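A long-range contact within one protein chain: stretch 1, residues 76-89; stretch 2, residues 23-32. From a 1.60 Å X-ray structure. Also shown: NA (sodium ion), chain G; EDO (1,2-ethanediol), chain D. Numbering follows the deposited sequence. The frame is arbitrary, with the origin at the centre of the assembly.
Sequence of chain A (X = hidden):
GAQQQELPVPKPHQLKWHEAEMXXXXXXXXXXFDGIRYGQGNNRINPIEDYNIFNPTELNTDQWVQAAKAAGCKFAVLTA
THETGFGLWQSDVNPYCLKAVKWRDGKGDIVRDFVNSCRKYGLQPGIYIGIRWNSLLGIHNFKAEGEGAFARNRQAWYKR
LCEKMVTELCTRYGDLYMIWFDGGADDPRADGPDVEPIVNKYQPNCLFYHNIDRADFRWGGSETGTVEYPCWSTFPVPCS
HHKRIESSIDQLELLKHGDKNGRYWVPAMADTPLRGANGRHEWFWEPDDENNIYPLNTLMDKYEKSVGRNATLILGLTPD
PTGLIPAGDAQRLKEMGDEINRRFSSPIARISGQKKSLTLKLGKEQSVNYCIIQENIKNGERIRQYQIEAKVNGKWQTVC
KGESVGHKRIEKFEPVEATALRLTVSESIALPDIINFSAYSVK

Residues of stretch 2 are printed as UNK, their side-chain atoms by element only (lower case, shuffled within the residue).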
ATOM      1  N   ALA A  76       3.192   7.832 -27.680  1.00 25.54           N
ATOM      2  CA  ALA A  76       2.045   7.307 -26.892  1.00 25.06           C
ATOM      3  C   ALA A  76       2.526   7.239 -25.437  1.00 26.16           C
ATOM      4  O   ALA A  76       3.639   6.821 -25.170  1.00 26.51           O
ATOM      5  CB  ALA A  76       1.575   5.915 -27.400  1.00 25.65           C
ATOM      6  N   VAL A  77       1.656   7.673 -24.548  1.00 24.40           N
ATOM      7  CA  VAL A  77       1.933   7.793 -23.115  1.00 25.38           C
ATOM      8  C   VAL A  77       0.905   7.011 -22.328  1.00 26.21           C
ATOM      9  O   VAL A  77      -0.280   7.049 -22.632  1.00 25.62           O
ATOM     10  CB  VAL A  77       1.882   9.297 -22.728  1.00 25.02           C
ATOM     11  CG1 VAL A  77       2.189   9.544 -21.237  1.00 26.96           C
ATOM     12  CG2 VAL A  77       2.825  10.142 -23.621  1.00 28.62           C
ATOM     13  N   LEU A  78       1.348   6.324 -21.271  1.00 25.94           N
ATOM     14  CA  LEU A  78       0.480   5.585 -20.376  1.00 25.83           C
ATOM     15  C   LEU A  78       0.561   6.082 -18.956  1.00 27.07           C
ATOM     16  O   LEU A  78       1.634   6.399 -18.483  1.00 25.30           O
ATOM     17  CB  LEU A  78       0.922   4.099 -20.356  1.00 26.93           C
ATOM     18  CG  LEU A  78       0.200   3.181 -19.373  1.00 26.19           C
ATOM     19  CD1 LEU A  78      -1.332   3.099 -19.625  1.00 27.30           C
ATOM     20  CD2 LEU A  78       0.812   1.732 -19.323  1.00 26.26           C
ATOM     21  N   THR A  79      -0.594   6.209 -18.303  1.00 25.67           N
ATOM     22  CA  THR A  79      -0.655   6.554 -16.898  1.00 25.90           C
ATOM     23  C   THR A  79      -0.160   5.383 -16.052  1.00 27.03           C
ATOM     24  O   THR A  79      -0.901   4.414 -15.805  1.00 27.64           O
ATOM     25  CB  THR A  79      -2.071   6.931 -16.456  1.00 26.59           C
ATOM     26  OG1 THR A  79      -2.934   5.824 -16.703  1.00 26.41           O
ATOM     27  CG2 THR A  79      -2.608   8.152 -17.202  1.00 26.80           C
ATOM     28  N   ALA A  80       1.084   5.437 -15.608  1.00 25.81           N
ATOM     29  CA  ALA A  80       1.612   4.449 -14.697  1.00 26.20           C
ATOM     30  C   ALA A  80       0.918   4.500 -13.352  1.00 26.29           C
ATOM     31  O   ALA A  80       0.707   3.462 -12.723  1.00 26.01           O
ATOM     32  CB  ALA A  80       3.114   4.633 -14.524  1.00 26.15           C
ATOM     33  N   THR A  81       0.657   5.709 -12.892  1.00 25.88           N
ATOM     34  CA  THR A  81      -0.246   5.985 -11.749  1.00 26.69           C
ATOM     35  C   THR A  81      -1.101   7.203 -12.139  1.00 26.53           C
ATOM     36  O   THR A  81      -0.789   7.930 -13.107  1.00 26.10           O
ATOM     37  CB  THR A  81       0.420   6.387 -10.452  1.00 26.71           C
ATOM     38  OG1 THR A  81       1.151   7.639 -10.636  1.00 26.91           O
ATOM     39  CG2 THR A  81       1.382   5.286  -9.939  1.00 26.26           C
ATOM     40  N   HIS A  82      -2.181   7.406 -11.385  1.00 25.24           N
ATOM     41  CA  HIS A  82      -3.076   8.502 -11.616  1.00 24.96           C
ATOM     42  C   HIS A  82      -3.504   9.050 -10.262  1.00 25.07           C
ATOM     43  O   HIS A  82      -2.745   9.818  -9.666  1.00 27.36           O
ATOM     44  CB  HIS A  82      -4.183   8.164 -12.616  1.00 25.61           C
ATOM     45  CG  HIS A  82      -5.002   9.338 -13.003  1.00 26.07           C
ATOM     46  ND1 HIS A  82      -6.240   9.571 -12.474  1.00 26.97           N
ATOM     47  CD2 HIS A  82      -4.749  10.367 -13.847  1.00 25.17           C
ATOM     48  CE1 HIS A  82      -6.732  10.691 -12.975  1.00 27.42           C
ATOM     49  NE2 HIS A  82      -5.832  11.216 -13.800  1.00 26.13           N
ATOM     50  N   GLU A  83      -4.688   8.679  -9.745  1.00 24.87           N
ATOM     51  CA  GLU A  83      -5.184   9.188  -8.491  1.00 24.72           C
ATOM     52  C   GLU A  83      -5.395   8.156  -7.395  1.00 24.15           C
ATOM     53  O   GLU A  83      -5.412   8.518  -6.237  1.00 24.12           O
ATOM     54  CB  GLU A  83      -6.534   9.886  -8.706  1.00 25.34           C
ATOM     55  CG  GLU A  83      -6.444  11.185  -9.538  1.00 25.54           C
ATOM     56  CD  GLU A  83      -7.787  11.644 -10.081  1.00 27.38           C
ATOM     57  OE1 GLU A  83      -8.751  10.826 -10.151  1.00 26.22           O
ATOM     58  OE2 GLU A  83      -7.859  12.795 -10.521  1.00 24.96           O
ATOM     59  N   THR A  84      -5.545   6.878  -7.725  1.00 24.71           N
ATOM     60  CA  THR A  84      -5.846   5.888  -6.674  1.00 24.45           C
ATOM     61  C   THR A  84      -4.610   5.509  -5.880  1.00 25.34           C
ATOM     62  O   THR A  84      -4.723   4.974  -4.793  1.00 25.13           O
ATOM     63  CB  THR A  84      -6.454   4.595  -7.222  1.00 24.32           C
ATOM     64  OG1 THR A  84      -5.461   3.863  -7.966  1.00 25.22           O
ATOM     65  CG2 THR A  84      -7.722   4.868  -8.079  1.00 26.27           C
ATOM     66  N   GLY A  85      -3.456   5.760  -6.478  1.00 24.15           N
ATOM     67  CA  GLY A  85      -2.183   5.319  -5.979  1.00 24.74           C
ATOM     68  C   GLY A  85      -1.708   4.023  -6.599  1.00 23.69           C
ATOM     69  O   GLY A  85      -0.554   3.672  -6.354  1.00 24.88           O
ATOM     70  N   PHE A  86      -2.552   3.312  -7.363  1.00 24.91           N
ATOM     71  CA  PHE A  86      -2.205   2.029  -7.909  1.00 25.65           C
ATOM     72  C   PHE A  86      -1.264   2.211  -9.054  1.00 25.03           C
ATOM     73  O   PHE A  86      -1.495   3.068  -9.903  1.00 26.35           O
ATOM     74  CB  PHE A  86      -3.447   1.376  -8.442  1.00 24.67           C
ATOM     75  CG  PHE A  86      -3.254  -0.078  -8.822  1.00 25.09           C
ATOM     76  CD1 PHE A  86      -3.095  -1.037  -7.844  1.00 25.42           C
ATOM     77  CD2 PHE A  86      -3.262  -0.451 -10.139  1.00 27.45           C
ATOM     78  CE1 PHE A  86      -2.966  -2.361  -8.142  1.00 27.07           C
ATOM     79  CE2 PHE A  86      -3.111  -1.789 -10.462  1.00 28.14           C
ATOM     80  CZ  PHE A  86      -2.955  -2.742  -9.464  1.00 25.90           C
ATOM     81  N   GLY A  87      -0.265   1.356  -9.146  1.00 23.96           N
ATOM     82  CA  GLY A  87       0.686   1.423 -10.206  1.00 23.83           C
ATOM     83  C   GLY A  87       0.656   0.260 -11.193  1.00 25.08           C
ATOM     84  O   GLY A  87       0.628  -0.890 -10.804  1.00 26.23           O
ATOM     85  N   LEU A  88       0.690   0.575 -12.482  1.00 25.22           N
ATOM     86  CA  LEU A  88       0.588  -0.410 -13.565  1.00 25.27           C
ATOM     87  C   LEU A  88       1.922  -1.036 -13.978  1.00 25.53           C
ATOM     88  O   LEU A  88       2.143  -1.351 -15.151  1.00 25.45           O
ATOM     89  CB  LEU A  88      -0.101   0.211 -14.784  1.00 25.44           C
ATOM     90  CG  LEU A  88      -1.494   0.803 -14.525  1.00 26.34           C
ATOM     91  CD1 LEU A  88      -2.074   1.246 -15.894  1.00 27.49           C
ATOM     92  CD2 LEU A  88      -2.396  -0.213 -13.841  1.00 26.53           C
ATOM     93  N   TRP A  89       2.802  -1.301 -13.016  1.00 25.08           N
ATOM     94  CA  TRP A  89       4.080  -1.931 -13.284  1.00 24.76           C
ATOM     95  C   TRP A  89       4.469  -2.791 -12.081  1.00 24.41           C
ATOM     96  O   TRP A  89       3.807  -2.750 -11.041  1.00 25.00           O
ATOM     97  CB  TRP A  89       5.176  -0.910 -13.668  1.00 26.38           C
ATOM     98  CG  TRP A  89       5.801  -0.093 -12.565  1.00 24.07           C
ATOM     99  CD1 TRP A  89       7.038  -0.272 -12.027  1.00 24.45           C
ATOM    100  CD2 TRP A  89       5.237   1.045 -11.878  1.00 23.52           C
ATOM    101  NE1 TRP A  89       7.285   0.694 -11.094  1.00 24.78           N
ATOM    102  CE2 TRP A  89       6.205   1.509 -10.986  1.00 25.41           C
ATOM    103  CE3 TRP A  89       4.048   1.758 -11.993  1.00 24.23           C
ATOM    104  CZ2 TRP A  89       5.968   2.592 -10.130  1.00 25.20           C
ATOM    105  CZ3 TRP A  89       3.827   2.881 -11.163  1.00 24.40           C
ATOM    106  CH2 TRP A  89       4.790   3.267 -10.249  1.00 25.87           C
ATOM    107  N   UNK A  23       0.207  12.889 -30.729  1.00 25.18           N
ATOM    108  CA  UNK A  23       0.451  11.759 -29.841  1.00 24.48           C
ATOM    109  C   UNK A  23      -0.812  11.360 -29.115  1.00 25.04           C
ATOM    110  O   UNK A  23      -1.837  12.016 -29.258  1.00 25.46           O
ATOM    111  N   UNK A  24      -0.719  10.293 -28.322  1.00 25.66           N
ATOM    112  CA  UNK A  24      -1.844   9.816 -27.543  1.00 24.74           C
ATOM    113  C   UNK A  24      -1.454   9.593 -26.093  1.00 24.90           C
ATOM    114  O   UNK A  24      -0.320   9.198 -25.786  1.00 26.25           O
ATOM    115  c   UNK A  24      -2.375   8.491 -28.119  1.00 26.48           C
ATOM    116  N   UNK A  25      -2.399   9.829 -25.197  1.00 25.15           N
ATOM    117  CA  UNK A  25      -2.246   9.481 -23.773  1.00 25.54           C
ATOM    118  C   UNK A  25      -3.398   8.455 -23.463  1.00 26.33           C
ATOM    119  O   UNK A  25      -4.565   8.623 -23.843  1.00 25.58           O
ATOM    120  c   UNK A  25      -1.888  10.206 -21.373  1.00 26.63           C
ATOM    121  c   UNK A  25      -3.587  11.438 -22.865  1.00 25.17           C
ATOM    122  c   UNK A  25      -2.250  10.683 -22.806  1.00 26.26           C
ATOM    123  N   UNK A  26      -3.038   7.366 -22.790  1.00 26.42           N
ATOM    124  CA  UNK A  26      -3.929   6.311 -22.396  1.00 24.47           C
ATOM    125  C   UNK A  26      -4.076   6.349 -20.884  1.00 25.30           C
ATOM    126  O   UNK A  26      -3.069   6.158 -20.192  1.00 25.29           O
ATOM    127  c   UNK A  26      -2.031   5.022 -26.362  1.00 25.18           C
ATOM    128  c   UNK A  26      -3.236   4.715 -24.288  1.00 23.98           C
ATOM    129  c   UNK A  26      -2.117   5.209 -24.966  1.00 24.56           C
ATOM    130  c   UNK A  26      -4.242   4.118 -25.005  1.00 25.06           C
ATOM    131  c   UNK A  26      -4.117   3.914 -26.343  1.00 25.37           C
ATOM    132  c   UNK A  26      -3.374   4.925 -22.800  1.00 24.95           C
ATOM    133  c   UNK A  26      -3.002   4.386 -27.027  1.00 25.77           C
ATOM    134  N   UNK A  27      -5.270   6.683 -20.400  1.00 24.99           N
ATOM    135  CA  UNK A  27      -5.590   6.676 -18.982  1.00 25.98           C
ATOM    136  C   UNK A  27      -6.183   5.324 -18.589  1.00 26.30           C
ATOM    137  O   UNK A  27      -7.103   4.832 -19.247  1.00 25.72           O
ATOM    138  n   UNK A  27      -5.131  11.126 -18.119  1.00 27.36           N
ATOM    139  c   UNK A  27      -6.573   7.791 -18.624  1.00 25.26           C
ATOM    140  c   UNK A  27      -5.152  11.040 -19.438  1.00 28.65           C
ATOM    141  n   UNK A  27      -5.661   9.864 -19.776  1.00 26.05           N
ATOM    142  c   UNK A  27      -5.634   9.962 -17.597  1.00 26.90           C
ATOM    143  c   UNK A  27      -5.973   9.164 -18.623  1.00 27.78           C
ATOM    144  N   UNK A  28      -5.655   4.710 -17.525  1.00 25.71           N
ATOM    145  CA  UNK A  28      -6.119   3.425 -17.060  1.00 25.20           C
ATOM    146  C   UNK A  28      -5.813   3.355 -15.566  1.00 26.67           C
ATOM    147  O   UNK A  28      -4.692   3.682 -15.161  1.00 26.17           O
ATOM    148  c   UNK A  28      -5.481  -0.165 -17.919  1.00 26.16           C
ATOM    149  c   UNK A  28      -6.117  -1.343 -18.220  1.00 25.80           C
ATOM    150  c   UNK A  28      -7.389   1.064 -18.616  1.00 26.19           C
ATOM    151  c   UNK A  28      -5.396   2.344 -17.853  1.00 25.51           C
ATOM    152  c   UNK A  28      -6.117   1.039 -18.106  1.00 27.20           C
ATOM    153  o   UNK A  28      -8.013  -2.440 -19.143  1.00 26.82           O
ATOM    154  c   UNK A  28      -7.360  -1.293 -18.769  1.00 27.33           C
ATOM    155  c   UNK A  28      -8.035  -0.106 -18.942  1.00 25.54           C
ATOM    156  N   UNK A  29      -6.798   3.033 -14.773  1.00 25.02           N
ATOM    157  CA  UNK A  29      -6.657   2.897 -13.338  1.00 25.33           C
ATOM    158  C   UNK A  29      -7.784   1.998 -12.863  1.00 26.15           C
ATOM    159  O   UNK A  29      -8.637   1.585 -13.651  1.00 26.72           O
ATOM    160  c   UNK A  29      -6.031   4.339 -11.275  1.00 26.20           C
ATOM    161  o   UNK A  29      -5.665   5.474 -10.859  1.00 26.38           O
ATOM    162  o   UNK A  29      -5.944   3.265 -10.583  1.00 25.02           O
ATOM    163  c   UNK A  29      -6.639   4.300 -12.686  1.00 25.75           C
ATOM    164  N   UNK A  30      -7.803   1.697 -11.552  1.00 25.47           N
ATOM    165  CA  UNK A  30      -8.725   0.664 -11.040  1.00 25.67           C
ATOM    166  C   UNK A  30     -10.202   0.912 -11.284  1.00 24.02           C
ATOM    167  O   UNK A  30     -10.979  -0.033 -11.495  1.00 24.33           O
ATOM    168  c   UNK A  30      -6.875   0.216  -7.606  1.00 26.78           C
ATOM    169  c   UNK A  30      -7.066   0.030  -9.134  1.00 25.53           C
ATOM    170  c   UNK A  30      -8.471   0.485  -9.534  1.00 25.60           C
ATOM    171  c   UNK A  30      -6.774  -1.432  -9.583  1.00 27.27           C
ATOM    172  N   UNK A  31     -10.627   2.157 -11.225  1.00 24.81           N
ATOM    173  CA  UNK A  31     -12.021   2.523 -11.344  1.00 24.53           C
ATOM    174  C   UNK A  31     -12.572   2.314 -12.752  1.00 25.00           C
ATOM    175  O   UNK A  31     -13.791   2.375 -12.925  1.00 24.84           O
ATOM    176  c   UNK A  31     -12.261   3.975 -10.894  1.00 24.61           C
ATOM    177  c   UNK A  31     -10.240   5.559 -11.178  1.00 25.54           C
ATOM    178  n   UNK A  31     -11.619   5.403 -12.877  1.00 26.38           N
ATOM    179  c   UNK A  31     -11.394   4.971 -11.576  1.00 25.02           C
ATOM    180  c   UNK A  31     -10.674   6.260 -13.206  1.00 26.89           C
ATOM    181  n   UNK A  31      -9.824   6.373 -12.200  1.00 26.49           N
ATOM    182  N   UNK A  32     -11.723   2.088 -13.761  1.00 25.95           N
ATOM    183  CA  UNK A  32     -12.250   1.716 -15.068  1.00 25.76           C
ATOM    184  C   UNK A  32     -13.100   0.435 -15.012  1.00 25.75           C
ATOM    185  O   UNK A  32     -14.029   0.224 -15.822  1.00 25.77           O
ATOM    186  c   UNK A  32     -11.104   1.553 -16.074  1.00 26.02           C
ATOM    187  c   UNK A  32     -10.447   2.920 -16.373  1.00 27.16           C
ATOM    188  c   UNK A  32     -11.542   0.829 -17.345  1.00 25.26           C
TER
HETATM  189 NA    NA G 471     -15.635   3.674 -13.683  1.00 12.96          NA
HETATM  190  C1  EDO D 463      -5.733  14.302 -18.013  1.00 25.66           C
HETATM  191  O1  EDO D 463      -4.863  13.639 -17.088  1.00 18.41           O
HETATM  192  C2  EDO D 463      -4.821  15.036 -18.942  1.00 25.04           C
HETATM  193  O2  EDO D 463      -4.280  16.136 -18.237  1.00 26.73           O
HETATM  194  O   HOH W   1      -3.331   3.093 -12.399  0.50 16.79           O
HETATM  195  O   HOH W   2      -3.131   5.363  -9.602  1.00 10.76           O
HETATM  196  O   HOH W   3      -7.481   7.491 -11.166  1.00 12.46           O
HETATM  197  O   HOH W   4     -13.908   5.105 -14.698  1.00 14.31           O
HETATM  198  O   HOH W   5     -15.557   2.676 -15.864  1.00 15.75           O
HETATM  199  O   HOH W   6     -15.730   5.144 -11.581  1.00 15.53           O

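Position 23 has no side-chain atoms, so it is Gly23, within a strand that begins earlier in the chain. Position 24 carries a single carbon, a CB and nothing more: Ala24. Its O accepts a hydrogen bond from Val77 N at 2.8 Å, which sets a parallel register with Ala76.

Position 25 has three carbons, one bearing the other two, with the branching at CB, and they pack beside Val77 on the same sheet face: Val25. Val25 CG2 lies 4.1 Å from Val77 CB. Position 26 has one carbon and then a ring of six carbons with no oxygen, whose edge lies against Ala76 CB: Phe26. Phe26 CE1 is 3.9 Å from Ala76 CB, while the backbone alternates donor and acceptor: Phe26 N to Val77 O at 2.8 Å, then Thr79 N to Phe26 O at 3.1 Å.

Position 27 shows one carbon and a five-membered ring of three carbons and two nitrogens. Its CB points away from stretch 1, yet the ring returns, and Thr79 CG2 sits over its face, 3.9 Å from the centroid; the ring's edge is turned toward the face of His82 in an offset pair, centroids 5.5 Å apart. This is His27, and His27 NE2 hydrogen-bonds O1 of the ethanediol at 2.7 Å. Position 28 has one carbon and then a ring of six carbons bearing one oxygen, with Leu88 CD1 at the ring's edge: Tyr28. Past the paired strands, a side chain takes over the backbone's role, as Tyr28 N donates to Thr79 OG1 at 3.1 Å. Leu88 CD1 packs 4.0 Å from Tyr28 CB.

Position 29 has two carbons, the second carrying two oxygens, one of which meets the hydroxyl of Thr84: Asp29. Thr84 OG1 donates to Asp29 OD1 at 2.7 Å, and the backbone N of position 30 donates to the same Asp29 OD1 at 2.6 Å. Asp29 OD2 receives waters 2 and 3; water 3 also bonds the His82 ring.

Position 30 has four carbons forked at the second, and one tip lies over the face of Phe86, 3.7 Å from the centroid: Leu30, the tip being CD2. Position 31 has one carbon and then a five-membered ring of three carbons and two nitrogens, its edge by Thr84 CG2: His31. Its NE2 shares water 3, and its backbone O binds sodium. Position 32, three carbons branched at CB and out of reach of stretch 1, is Val32.

The contact works in two modes. Parallel strands first fix the register through backbone hydrogen bonds; beyond them, Thr79 carries the pairing into the loops, where the Asp29 carboxylate gathers a hydroxyl, a backbone amide and bridging waters while Leu30 and Phe86 supply apolar packing.

Stretch 2 (23-32) GAVFHYDLHV
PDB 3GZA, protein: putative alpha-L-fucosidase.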